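Local coordinates for hypothetical protein (Pseudomonas aeruginosa, PDB 2IGS), which is of unknown function but probably has a fold related to that of lysozyme, at residues Gly22-Cys27 and Glu94-Leu99; Thr130-Ser135 and Leu148-Gly153; Arg157-Gly162 and Pro179-Arg184; Thr168-Ile173 and Ala206-Leu211. All coordinates share one frame; numbering follows the deposited sequence.

Overall arrangement
Contact 4 (168-173 with 206-211) lies deepest, its centre about 6 Å from that of the chain, and it touches two of the others. Contact 1, the disulfide-tied helix pair, meets it through Leu98, which packs on Thr208 and Pro170; their centres are about 15 Å apart. Contact 2, the strand pair, meets it through Val150 on Leu209 and Tyr152 on Leu210, at about 14 Å. Contacts 1 and 2 lie on opposite sides of the chain's centre, about 27 Å apart. Contact 3 adjoins contact 2, centres about 13 Å apart, where Arg157 packs on Ser135 beside a bound acetic acid, probably from the crystallisation liquor.

Contact 1. Residues Gly22-Cys27 and Glu94-Leu99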
loop_
_atom_site.group_PDB
_atom_site.type_symbol
_atom_site.label_atom_id
_atom_site.label_comp_id
_atom_site.label_asym_id
_atom_site.label_seq_id
_atom_site.Cartn_x
_atom_site.Cartn_y
_atom_site.Cartn_z
ATOM N N GLY F 22 -21.485 34.808 -39.053
ATOM C CA GLY F 22 -22.258 35.339 -40.163
ATOM C C GLY F 22 -23.543 34.589 -40.461
ATOM O O GLY F 22 -24.576 35.224 -40.709
ATOM N N PHE F 23 -23.482 33.251 -40.456
ATOM C CA PHE F 23 -24.686 32.430 -40.600
ATOM C C PHE F 23 -25.657 32.706 -39.448
ATOM O O PHE F 23 -26.840 32.872 -39.682
ATOM C CB PHE F 23 -24.370 30.931 -40.665
ATOM C CG PHE F 23 -23.624 30.496 -41.907
ATOM C CD1 PHE F 23 -23.884 31.067 -43.147
ATOM C CD2 PHE F 23 -22.698 29.465 -41.833
ATOM C CE1 PHE F 23 -23.214 30.641 -44.290
ATOM C CE2 PHE F 23 -22.014 29.018 -42.979
ATOM C CZ PHE F 23 -22.281 29.612 -44.205
ATOM N N ALA F 24 -25.141 32.773 -38.221
ATOM C CA ALA F 24 -25.957 32.918 -37.015
ATOM C C ALA F 24 -26.682 34.254 -36.967
ATOM O O ALA F 24 -27.822 34.334 -36.506
ATOM C CB ALA F 24 -25.103 32.731 -35.743
ATOM N N ARG F 25 -26.007 35.298 -37.436
ATOM C CA ARG F 25 -26.619 36.614 -37.539
ATOM C C ARG F 25 -27.750 36.620 -38.586
ATOM O O ARG F 25 -28.800 37.214 -38.350
ATOM C CB ARG F 25 -25.572 37.699 -37.807
ATOM C CG ARG F 25 -26.141 39.104 -37.673
ATOM C CD ARG F 25 -25.123 40.202 -37.908
ATOM N NE ARG F 25 -25.705 41.211 -38.790
ATOM C CZ ARG F 25 -26.616 42.112 -38.424
ATOM N NH1 ARG F 25 -27.053 42.168 -37.171
ATOM N NH2 ARG F 25 -27.093 42.961 -39.319
ATOM N N GLN F 26 -27.527 35.951 -39.721
ATOM C CA GLN F 26 -28.591 35.660 -40.686
ATOM C C GLN F 26 -29.781 34.992 -40.013
ATOM O O GLN F 26 -30.926 35.307 -40.301
ATOM C CB GLN F 26 -28.104 34.711 -41.777
ATOM C CG GLN F 26 -27.254 35.320 -42.841
ATOM C CD GLN F 26 -27.469 34.651 -44.188
ATOM O OE1 GLN F 26 -28.584 34.674 -44.738
ATOM N NE2 GLN F 26 -26.412 34.055 -44.731
ATOM N N CYS F 27 -29.494 34.042 -39.132
ATOM C CA CYS F 27 -30.535 33.295 -38.453
ATOM C C CYS F 27 -31.328 34.173 -37.500
ATOM O O CYS F 27 -32.536 34.341 -37.663
ATOM C CB CYS F 27 -29.922 32.114 -37.717
ATOM S SG CYS F 27 -29.410 30.812 -38.850
ATOM N N GLU F 94 -29.807 22.698 -37.614
ATOM C CA GLU F 94 -28.401 22.458 -37.911
ATOM C C GLU F 94 -27.397 23.356 -37.175
ATOM O O GLU F 94 -26.488 22.861 -36.491
ATOM C CB GLU F 94 -28.179 22.504 -39.424
ATOM C CG GLU F 94 -29.150 21.587 -40.199
ATOM C CD GLU F 94 -29.102 21.787 -41.704
ATOM O OE1 GLU F 94 -30.168 21.769 -42.350
ATOM O OE2 GLU F 94 -28.001 21.966 -42.259
ATOM N N ILE F 95 -27.570 24.663 -37.294
ATOM C CA ILE F 95 -26.526 25.592 -36.887
ATOM C C ILE F 95 -26.580 26.089 -35.425
ATOM O O ILE F 95 -25.647 25.855 -34.643
ATOM C CB ILE F 95 -26.374 26.740 -37.919
ATOM C CG1 ILE F 95 -25.939 26.142 -39.273
ATOM C CG2 ILE F 95 -25.367 27.790 -37.422
ATOM C CD1 ILE F 95 -25.596 27.157 -40.372
ATOM N N LEU F 96 -27.654 26.766 -35.039
ATOM C CA LEU F 96 -27.691 27.311 -33.674
ATOM C C LEU F 96 -27.607 26.198 -32.605
ATOM O O LEU F 96 -26.890 26.354 -31.617
ATOM C CB LEU F 96 -28.889 28.267 -33.472
ATOM C CG LEU F 96 -28.980 29.454 -34.453
ATOM C CD1 LEU F 96 -30.169 30.353 -34.170
ATOM C CD2 LEU F 96 -27.706 30.287 -34.504
ATOM N N PRO F 97 -28.318 25.062 -32.808
ATOM C CA PRO F 97 -28.145 23.947 -31.870
ATOM C C PRO F 97 -26.717 23.406 -31.802
ATOM O O PRO F 97 -26.250 23.040 -30.724
ATOM C CB PRO F 97 -29.106 22.882 -32.415
ATOM C CG PRO F 97 -30.154 23.682 -33.173
ATOM C CD PRO F 97 -29.339 24.748 -33.834
ATOM N N LEU F 98 -26.026 23.364 -32.934
ATOM C CA LEU F 98 -24.618 22.995 -32.945
ATOM C C LEU F 98 -23.784 23.972 -32.122
ATOM O O LEU F 98 -22.948 23.564 -31.322
ATOM C CB LEU F 98 -24.065 22.933 -34.374
ATOM C CG LEU F 98 -22.646 22.344 -34.506
ATOM C CD1 LEU F 98 -22.452 21.700 -35.891
ATOM C CD2 LEU F 98 -21.545 23.395 -34.227
ATOM N N LEU F 99 -23.998 25.263 -32.338
ATOM C CA LEU F 99 -23.207 26.261 -31.661
ATOM C C LEU F 99 -23.457 26.238 -30.161
ATOM O O LEU F 99 -22.507 26.244 -29.371
ATOM C CB LEU F 99 -23.488 27.637 -32.235
ATOM C CG LEU F 99 -22.976 27.871 -33.657
ATOM C CD1 LEU F 99 -23.337 29.264 -34.102
ATOM C CD2 LEU F 99 -21.459 27.633 -33.740
#
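Two salt bridges hold the Glu94 carboxylate, one partner per oxygen, OE1 to Arg89 and OE2 to Arg82; Glu94 takes no part in the packing against 22-27. The contact itself is an apolar helix-helix packing, the end of helix 12-27 against helix 87-113, backed by the Cys27-Cys91 disulfide. The short axes pass 10.1 Å apart at 116°, so the helices cross steeply and no hydrogen bond joins them. Leu96 spreads its two methyls along the facing helix: CD2 sits 3.8 Å from Ala24 CB, and CD1 lies 4.0 Å from Cys27 CB. Leu99 CD1 approaches the same Ala24 CB at 4.2 Å, so this small methyl is met by two leucines. Helix 87-113 is kinked at Pro97, whose N makes no bond to the preceding turn. Cys27 SG stands beside its own backbone N (chi1 -73°), the position from which it bonds to Cys91. Phe23 and Ile95 also share Ile79 of helix 63-82, while Phe33 covers Ala24 and Leu99. Ile95 crosses Phe23 at about a right angle, its CD1 touching the root of the ring obliquely, 4.0 Å from Phe23 CB.

Contact 2. Residues Thr130-Ser135 and Leu148-Gly153; sequences TDVGFS and LLVSYG. With ACY (acetic acid), chain V.
Strands 132-134 and 148-150 form an antiparallel pair within the chain's three-stranded sheet, and three backbone hydrogen bonds join the two segments. Gly133 and Leu149 are the hydrogen-bonded pair. Leu149 N reaches Gly133 O at 2.8 Å, nearly straight at hydrogen (177°) but from well above the carbonyl plane; Gly133 N returns a more bent bond to Leu149 O, also 2.8 Å. Leu149 O additionally accepts from Asn126 ND2. Beyond the strand ends, Ser151 N meets Asp131 O at 2.8 Å in the carbonyl plane. Val150 CA adds a CA-H...O contact to that oxygen. The polar side chains turn to nearby backbone: Asp131 OD2 accepts from Tyr128 N, and Ser151 OG bonds to Pro129 O. Ser135 OG, set between its own N and carbonyl carbon (chi1 73°), bonds to Gly147 N and also donates to an acetic acid oxygen, ACY O, at 3.2 Å. Val132 and Val150, a non-hydrogen-bonded pair, lie side by side on the face where Phe194 covers Val132 and Leu209 covers Val150. On that face Val132 CG1 is 3.9 Å from Val150 CG2 and 4.2 Å from Leu148 CD1.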
loop_
_atom_site.group_PDB
_atom_site.type_symbol
_atom_site.label_atom_id
_atom_site.label_comp_id
_atom_site.label_asym_id
_atom_site.label_seq_id
_atom_site.Cartn_x
_atom_site.Cartn_y
_atom_site.Cartn_z
ATOM N N THR F 130 -12.060 13.482 -37.989
ATOM C CA THR F 130 -13.066 12.757 -38.733
ATOM C C THR F 130 -12.726 11.275 -38.908
ATOM O O THR F 130 -13.412 10.565 -39.643
ATOM C CB THR F 130 -13.226 13.354 -40.129
ATOM O OG1 THR F 130 -11.933 13.445 -40.736
ATOM C CG2 THR F 130 -13.849 14.754 -40.048
ATOM N N ASP F 131 -11.665 10.800 -38.264
ATOM C CA ASP F 131 -11.256 9.410 -38.473
ATOM C C ASP F 131 -12.328 8.447 -37.927
ATOM O O ASP F 131 -13.007 8.720 -36.896
ATOM C CB ASP F 131 -9.886 9.122 -37.830
ATOM C CG ASP F 131 -8.698 9.436 -38.760
ATOM O OD1 ASP F 131 -8.871 9.550 -39.988
ATOM O OD2 ASP F 131 -7.561 9.574 -38.255
ATOM N N VAL F 132 -12.488 7.342 -38.650
ATOM C CA VAL F 132 -13.318 6.226 -38.219
ATOM C C VAL F 132 -12.481 4.953 -38.290
ATOM O O VAL F 132 -11.883 4.618 -39.329
ATOM C CB VAL F 132 -14.635 6.109 -39.031
ATOM C CG1 VAL F 132 -15.538 5.005 -38.465
ATOM C CG2 VAL F 132 -15.377 7.458 -39.022
ATOM N N GLY F 133 -12.397 4.279 -37.149
ATOM C CA GLY F 133 -11.576 3.098 -37.020
ATOM C C GLY F 133 -12.249 2.095 -36.107
ATOM O O GLY F 133 -13.458 2.180 -35.862
ATOM N N PHE F 134 -11.454 1.168 -35.585
ATOM C CA PHE F 134 -11.961 0.096 -34.742
ATOM C C PHE F 134 -11.649 0.276 -33.253
ATOM O O PHE F 134 -10.531 0.641 -32.866
ATOM C CB PHE F 134 -11.396 -1.233 -35.211
ATOM C CG PHE F 134 -11.830 -1.625 -36.609
ATOM C CD1 PHE F 134 -10.977 -1.447 -37.693
ATOM C CD2 PHE F 134 -13.086 -2.177 -36.831
ATOM C CE1 PHE F 134 -11.380 -1.810 -38.984
ATOM C CE2 PHE F 134 -13.483 -2.555 -38.082
ATOM C CZ PHE F 134 -12.631 -2.366 -39.176
ATOM N N SER F 135 -12.644 0.001 -32.415
ATOM C CA SER F 135 -12.383 -0.151 -31.009
ATOM C C SER F 135 -11.482 -1.383 -30.817
ATOM O O SER F 135 -11.322 -2.223 -31.710
ATOM C CB SER F 135 -13.674 -0.244 -30.198
ATOM O OG SER F 135 -14.326 -1.486 -30.365
ATOM N N LEU F 148 -16.948 0.486 -33.620
ATOM C CA LEU F 148 -16.491 1.754 -34.157
ATOM C C LEU F 148 -15.775 2.617 -33.128
ATOM O O LEU F 148 -16.294 2.884 -32.036
ATOM C CB LEU F 148 -17.708 2.540 -34.667
ATOM C CG LEU F 148 -18.189 2.466 -36.117
ATOM C CD1 LEU F 148 -17.333 1.553 -36.945
ATOM C CD2 LEU F 148 -19.676 2.127 -36.206
ATOM N N LEU F 149 -14.600 3.096 -33.513
ATOM C CA LEU F 149 -13.899 4.123 -32.772
ATOM C C LEU F 149 -13.744 5.393 -33.630
ATOM O O LEU F 149 -12.998 5.419 -34.618
ATOM C CB LEU F 149 -12.545 3.601 -32.268
ATOM C CG LEU F 149 -11.744 4.560 -31.389
ATOM C CD1 LEU F 149 -12.531 4.938 -30.094
ATOM C CD2 LEU F 149 -10.390 3.923 -31.075
ATOM N N VAL F 150 -14.427 6.461 -33.220
ATOM C CA VAL F 150 -14.581 7.620 -34.074
ATOM C C VAL F 150 -13.885 8.833 -33.467
ATOM O O VAL F 150 -13.948 9.058 -32.248
ATOM C CB VAL F 150 -16.120 7.860 -34.324
ATOM C CG1 VAL F 150 -16.404 9.206 -34.935
ATOM C CG2 VAL F 150 -16.685 6.751 -35.175
ATOM N N SER F 151 -13.199 9.607 -34.300
ATOM C CA SER F 151 -12.536 10.830 -33.847
ATOM C C SER F 151 -11.547 10.556 -32.705
ATOM O O SER F 151 -10.929 9.494 -32.630
ATOM C CB SER F 151 -13.582 11.876 -33.405
ATOM O OG SER F 151 -12.996 13.148 -33.205
ATOM N N TYR F 152 -11.394 11.526 -31.816
ATOM C CA TYR F 152 -10.362 11.458 -30.788
ATOM C C TYR F 152 -10.835 10.730 -29.527
ATOM O O TYR F 152 -10.862 11.290 -28.423
ATOM C CB TYR F 152 -9.842 12.860 -30.484
ATOM C CG TYR F 152 -9.167 13.542 -31.675
ATOM C CD1 TYR F 152 -8.242 12.855 -32.470
ATOM C CD2 TYR F 152 -9.416 14.889 -31.973
ATOM C CE1 TYR F 152 -7.614 13.468 -33.519
ATOM C CE2 TYR F 152 -8.776 15.509 -33.029
ATOM C CZ TYR F 152 -7.887 14.791 -33.804
ATOM O OH TYR F 152 -7.232 15.410 -34.851
ATOM N N GLY F 153 -11.210 9.469 -29.698
ATOM C CA GLY F 153 -11.717 8.679 -28.575
ATOM C C GLY F 153 -13.211 8.473 -28.407
ATOM O O GLY F 153 -13.631 7.924 -27.367
HETATM C C ACY V . -14.406 -4.338 -27.219
HETATM O O ACY V . -14.004 -3.232 -27.743
HETATM O OXT ACY V . -13.759 -5.438 -27.136
HETATM C CH3 ACY V . -15.789 -4.375 -26.635
#

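Contact 3. Residues Arg157-Gly162 and Pro179-Arg184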
loop_
_atom_site.group_PDB
_atom_site.type_symbol
_atom_site.label_atom_id
_atom_site.label_comp_id
_atom_site.label_asym_id
_atom_site.label_seq_id
_atom_site.Cartn_x
_atom_site.Cartn_y
_atom_site.Cartn_z
ATOM N N ARG F 157 -18.808 1.625 -29.800
ATOM C CA ARG F 157 -19.003 0.219 -29.440
ATOM C C ARG F 157 -19.313 0.065 -27.966
ATOM O O ARG F 157 -20.104 -0.771 -27.539
ATOM C CB ARG F 157 -17.727 -0.570 -29.739
ATOM C CG ARG F 157 -17.707 -2.014 -29.219
ATOM C CD ARG F 157 -18.692 -2.886 -29.976
ATOM N NE ARG F 157 -18.725 -4.256 -29.477
ATOM C CZ ARG F 157 -19.453 -4.653 -28.436
ATOM N NH1 ARG F 157 -20.208 -3.780 -27.775
ATOM N NH2 ARG F 157 -19.422 -5.919 -28.040
ATOM N N THR F 158 -18.675 0.929 -27.205
ATOM C CA THR F 158 -18.651 0.836 -25.792
ATOM C C THR F 158 -19.692 1.778 -25.164
ATOM O O THR F 158 -20.071 1.623 -24.001
ATOM C CB THR F 158 -17.201 1.127 -25.403
ATOM O OG1 THR F 158 -16.610 -0.069 -24.882
ATOM C CG2 THR F 158 -17.049 2.301 -24.485
ATOM N N LEU F 159 -20.148 2.745 -25.952
ATOM C CA LEU F 159 -21.093 3.749 -25.503
ATOM C C LEU F 159 -22.451 3.142 -25.155
ATOM O O LEU F 159 -23.002 2.312 -25.887
ATOM C CB LEU F 159 -21.226 4.831 -26.576
ATOM C CG LEU F 159 -22.244 5.945 -26.464
ATOM C CD1 LEU F 159 -22.073 6.659 -25.155
ATOM C CD2 LEU F 159 -21.998 6.861 -27.617
ATOM N N THR F 160 -22.980 3.558 -24.015
ATOM C CA THR F 160 -24.226 3.012 -23.486
ATOM C C THR F 160 -25.424 3.707 -24.157
ATOM O O THR F 160 -25.364 4.926 -24.400
ATOM C CB THR F 160 -24.234 3.226 -21.961
ATOM O OG1 THR F 160 -23.378 2.259 -21.328
ATOM C CG2 THR F 160 -25.610 3.114 -21.398
ATOM N N PRO F 161 -26.518 2.952 -24.465
ATOM C CA PRO F 161 -27.720 3.588 -25.027
ATOM C C PRO F 161 -28.266 4.698 -24.123
ATOM O O PRO F 161 -28.856 5.660 -24.620
ATOM C CB PRO F 161 -28.733 2.431 -25.116
ATOM C CG PRO F 161 -28.217 1.377 -24.186
ATOM C CD PRO F 161 -26.715 1.498 -24.309
ATOM N N GLY F 162 -28.053 4.562 -22.815
ATOM C CA GLY F 162 -28.448 5.575 -21.839
ATOM C C GLY F 162 -27.607 6.837 -21.879
ATOM O O GLY F 162 -28.138 7.944 -21.987
ATOM N N PRO F 179 -26.845 4.776 -35.073
ATOM C CA PRO F 179 -26.799 3.386 -35.551
ATOM C C PRO F 179 -25.529 2.586 -35.200
ATOM O O PRO F 179 -25.563 1.344 -35.153
ATOM C CB PRO F 179 -26.954 3.537 -37.084
ATOM C CG PRO F 179 -27.673 4.820 -37.249
ATOM C CD PRO F 179 -27.047 5.710 -36.198
ATOM N N GLY F 180 -24.429 3.282 -34.960
ATOM C CA GLY F 180 -23.180 2.627 -34.535
ATOM C C GLY F 180 -23.076 2.331 -33.044
ATOM O O GLY F 180 -22.216 1.568 -32.635
ATOM N N VAL F 181 -23.957 2.910 -32.225
ATOM C CA VAL F 181 -23.853 2.759 -30.763
ATOM C C VAL F 181 -23.956 1.283 -30.386
ATOM O O VAL F 181 -24.963 0.648 -30.630
ATOM C CB VAL F 181 -24.912 3.607 -30.000
ATOM C CG1 VAL F 181 -24.875 3.331 -28.490
ATOM C CG2 VAL F 181 -24.711 5.097 -30.268
ATOM N N GLY F 182 -22.899 0.748 -29.784
ATOM C CA GLY F 182 -22.860 -0.670 -29.408
ATOM C C GLY F 182 -22.722 -1.664 -30.549
ATOM O O GLY F 182 -22.768 -2.864 -30.330
ATOM N N LEU F 183 -22.513 -1.185 -31.774
ATOM C CA LEU F 183 -22.528 -2.099 -32.927
ATOM C C LEU F 183 -21.231 -2.920 -33.062
ATOM O O LEU F 183 -20.130 -2.350 -33.096
ATOM C CB LEU F 183 -22.887 -1.344 -34.217
ATOM C CG LEU F 183 -23.289 -2.219 -35.412
ATOM C CD1 LEU F 183 -24.703 -2.713 -35.248
ATOM C CD2 LEU F 183 -23.155 -1.418 -36.712
ATOM N N ARG F 184 -21.367 -4.249 -33.107
ATOM C CA ARG F 184 -20.223 -5.169 -33.280
ATOM C C ARG F 184 -19.831 -5.257 -34.760
ATOM O O ARG F 184 -20.681 -5.109 -35.635
ATOM C CB ARG F 184 -20.530 -6.564 -32.692
ATOM C CG ARG F 184 -20.522 -6.603 -31.157
ATOM C CD ARG F 184 -21.323 -7.754 -30.516
ATOM N NE ARG F 184 -21.874 -7.322 -29.224
ATOM C CZ ARG F 184 -22.162 -8.110 -28.185
ATOM N NH1 ARG F 184 -21.954 -9.417 -28.231
ATOM N NH2 ARG F 184 -22.656 -7.574 -27.079
#
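Charge meets like charge where Arg157 and Arg184 come together. Their guanidinium planes are 18° apart; Arg157 NH2 lies over a face of the Arg184 group, 3.1 Å from Arg184 NE, two donors that cannot bond to one another. Glu145 probably offsets this repulsion: its OE1 forms a salt bridge with Arg157 NH2 and a long, weak ion pair with Arg184 NH1. Arg157 leaves its backbone with CG anti to N and then bends at chi2 (69°), which carries the group over to the other segment. Aliphatic carbon covers the Arg157 group in turn: Arg184 CG lies over its face, 3.4 Å from Arg157 NE. Backbone contacts are few. Gly180 to Leu183 is a type II beta turn closed by Leu183 N on Gly180 O at 2.9 Å, with Gly182 at its positive-phi position. Gly182 CA points a hydrogen almost straight (174°) at Arg157 O, 3.3 Å away. Val181 supplies the apolar packing, its CG2 4.2 Å from Leu159 CD2; its other methyl, CG1, rests against a carbonyl, 3.4 Å from Leu159 O. The contact joins the loop after strand 154-155 to the loop between helices 171-177 and 190-200. Trp164 of helix 161-165 touches both Leu159 and Val181, while Phe190 and Val193 of helix 190-200 receive Leu183.

Contact 4. Residues Thr168-Ile173 and Ala206-Leu211; sequences TLPEDI and AVTLLL
The first turn of helix 171-177, with the residues that lead into it, packs on the middle of helix 203-216 near the centre of this helix-rich fold. No hydrogen bond crosses; the union is apolar, and Thr208 and Leu209 receive nearly all of it. Ile173 crosses Thr208 at about a right angle. Its CG1 is anti to the carbonyl carbon (chi1 -49°), and the extended chain brings Ile173 CD1 to 3.7 Å from Thr208 CB. The other branch, Ile173 CG2, rests 4.2 Å from Leu209 CB, so one isoleucine spans two successive residues of the helix. Thr208 presents its methyl to the contact: CG2 is anti to the backbone N, and it meets Pro170 tip to tip, Pro170 CD standing 3.9 Å from Thr208 CG2. The hydroxyl on the remaining branch is buried but satisfied, since Thr208 OG1 bonds to Thr204 O one turn earlier in its own helix. Leu169 comes from the extended approach to Pro170 and divides its methyls. Leu169 CD1 lies over the backbone, 3.9 Å from Thr208 O, and Leu169 CD2 meets Leu209 CD1 at 4.0 Å as the two side chains cross obliquely. Leu98 and Met102 of helix 87-113 also pack on Thr208, tying a third helix to this junction. Pro170 occupies the N-cap position of helix 171-177, and the whole is a helix start packed by apolar side chains against a buried helix, the usual helix-helix packing of a helix-rich core.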
loop_
_atom_site.group_PDB
_atom_site.type_symbol
_atom_site.label_atom_id
_atom_site.label_comp_id
_atom_site.label_asym_id
_atom_site.label_seq_id
_atom_site.Cartn_x
_atom_site.Cartn_y
_atom_site.Cartn_z
ATOM N N THR F 168 -25.735 15.907 -25.301
ATOM C CA THR F 168 -26.312 17.080 -25.972
ATOM C C THR F 168 -25.698 17.236 -27.385
ATOM O O THR F 168 -24.511 17.573 -27.541
ATOM C CB THR F 168 -26.104 18.354 -25.131
ATOM O OG1 THR F 168 -26.522 18.097 -23.791
ATOM C CG2 THR F 168 -26.918 19.499 -25.680
ATOM N N LEU F 169 -26.526 16.985 -28.398
ATOM C CA LEU F 169 -26.070 16.819 -29.773
ATOM C C LEU F 169 -27.169 17.227 -30.759
ATOM O O LEU F 169 -28.328 16.827 -30.579
ATOM C CB LEU F 169 -25.696 15.351 -29.969
ATOM C CG LEU F 169 -24.618 14.877 -30.940
ATOM C CD1 LEU F 169 -23.376 15.743 -30.939
ATOM C CD2 LEU F 169 -24.270 13.448 -30.568
ATOM N N PRO F 170 -26.835 18.038 -31.790
ATOM C CA PRO F 170 -27.850 18.352 -32.807
ATOM C C PRO F 170 -28.391 17.089 -33.471
ATOM O O PRO F 170 -27.673 16.075 -33.565
ATOM C CB PRO F 170 -27.095 19.203 -33.841
ATOM C CG PRO F 170 -25.652 18.981 -33.566
ATOM C CD PRO F 170 -25.554 18.699 -32.085
ATOM N N GLU F 171 -29.649 17.173 -33.907
ATOM C CA GLU F 171 -30.402 16.082 -34.535
ATOM C C GLU F 171 -29.601 15.264 -35.549
ATOM O O GLU F 171 -29.540 14.034 -35.456
ATOM C CB GLU F 171 -31.663 16.634 -35.219
ATOM C CG GLU F 171 -32.786 17.036 -34.269
ATOM C CD GLU F 171 -33.949 17.751 -34.964
ATOM O OE1 GLU F 171 -34.286 17.391 -36.116
ATOM O OE2 GLU F 171 -34.526 18.674 -34.348
ATOM N N ASP F 172 -28.995 15.959 -36.509
ATOM C CA ASP F 172 -28.360 15.314 -37.681
ATOM C C ASP F 172 -27.131 14.457 -37.343
ATOM O O ASP F 172 -26.898 13.430 -37.975
ATOM C CB ASP F 172 -28.017 16.348 -38.753
ATOM C CG ASP F 172 -29.250 16.888 -39.465
ATOM O OD1 ASP F 172 -29.164 17.995 -40.037
ATOM O OD2 ASP F 172 -30.303 16.207 -39.464
ATOM N N ILE F 173 -26.365 14.889 -36.345
ATOM C CA ILE F 173 -25.246 14.105 -35.814
ATOM C C ILE F 173 -25.754 12.910 -35.007
ATOM O O ILE F 173 -25.255 11.789 -35.142
ATOM C CB ILE F 173 -24.260 14.987 -34.987
ATOM C CG1 ILE F 173 -23.878 16.247 -35.778
ATOM C CG2 ILE F 173 -23.002 14.191 -34.627
ATOM C CD1 ILE F 173 -22.841 17.119 -35.111
ATOM N N ALA F 206 -17.495 16.438 -36.382
ATOM C CA ALA F 206 -16.663 15.498 -35.592
ATOM C C ALA F 206 -16.254 16.116 -34.252
ATOM O O ALA F 206 -16.245 15.431 -33.236
ATOM C CB ALA F 206 -15.439 15.097 -36.359
ATOM N N VAL F 207 -15.898 17.404 -34.246
ATOM C CA VAL F 207 -15.540 18.056 -32.986
ATOM C C VAL F 207 -16.786 18.216 -32.094
ATOM O O VAL F 207 -16.687 18.068 -30.884
ATOM C CB VAL F 207 -14.814 19.414 -33.184
ATOM C CG1 VAL F 207 -14.710 20.153 -31.854
ATOM C CG2 VAL F 207 -13.425 19.249 -33.848
ATOM N N THR F 208 -17.946 18.498 -32.701
ATOM C CA THR F 208 -19.239 18.553 -31.985
ATOM C C THR F 208 -19.538 17.218 -31.265
ATOM O O THR F 208 -19.917 17.212 -30.093
ATOM C CB THR F 208 -20.415 18.934 -32.927
ATOM O OG1 THR F 208 -20.051 20.071 -33.712
ATOM C CG2 THR F 208 -21.689 19.266 -32.162
ATOM N N LEU F 209 -19.364 16.107 -31.980
ATOM C CA LEU F 209 -19.578 14.774 -31.448
ATOM C C LEU F 209 -18.602 14.516 -30.315
ATOM O O LEU F 209 -19.014 14.008 -29.248
ATOM C CB LEU F 209 -19.396 13.712 -32.556
ATOM C CG LEU F 209 -19.445 12.211 -32.211
ATOM C CD1 LEU F 209 -20.868 11.812 -31.778
ATOM C CD2 LEU F 209 -18.971 11.311 -33.385
ATOM N N LEU F 210 -17.328 14.878 -30.544
ATOM C CA LEU F 210 -16.251 14.660 -29.578
ATOM C C LEU F 210 -16.565 15.283 -28.215
ATOM O O LEU F 210 -16.405 14.646 -27.180
ATOM C CB LEU F 210 -14.913 15.215 -30.105
ATOM C CG LEU F 210 -13.687 15.054 -29.194
ATOM C CD1 LEU F 210 -13.198 13.594 -29.179
ATOM C CD2 LEU F 210 -12.552 15.981 -29.610
ATOM N N LEU F 211 -16.988 16.536 -28.243
ATOM C CA LEU F 211 -17.315 17.275 -27.034
ATOM C C LEU F 211 -18.593 16.756 -26.373
ATOM O O LEU F 211 -18.670 16.714 -25.162
ATOM C CB LEU F 211 -17.456 18.770 -27.367
ATOM C CG LEU F 211 -16.169 19.461 -27.828
ATOM C CD1 LEU F 211 -16.422 20.912 -28.200
ATOM C CD2 LEU F 211 -15.062 19.325 -26.781
#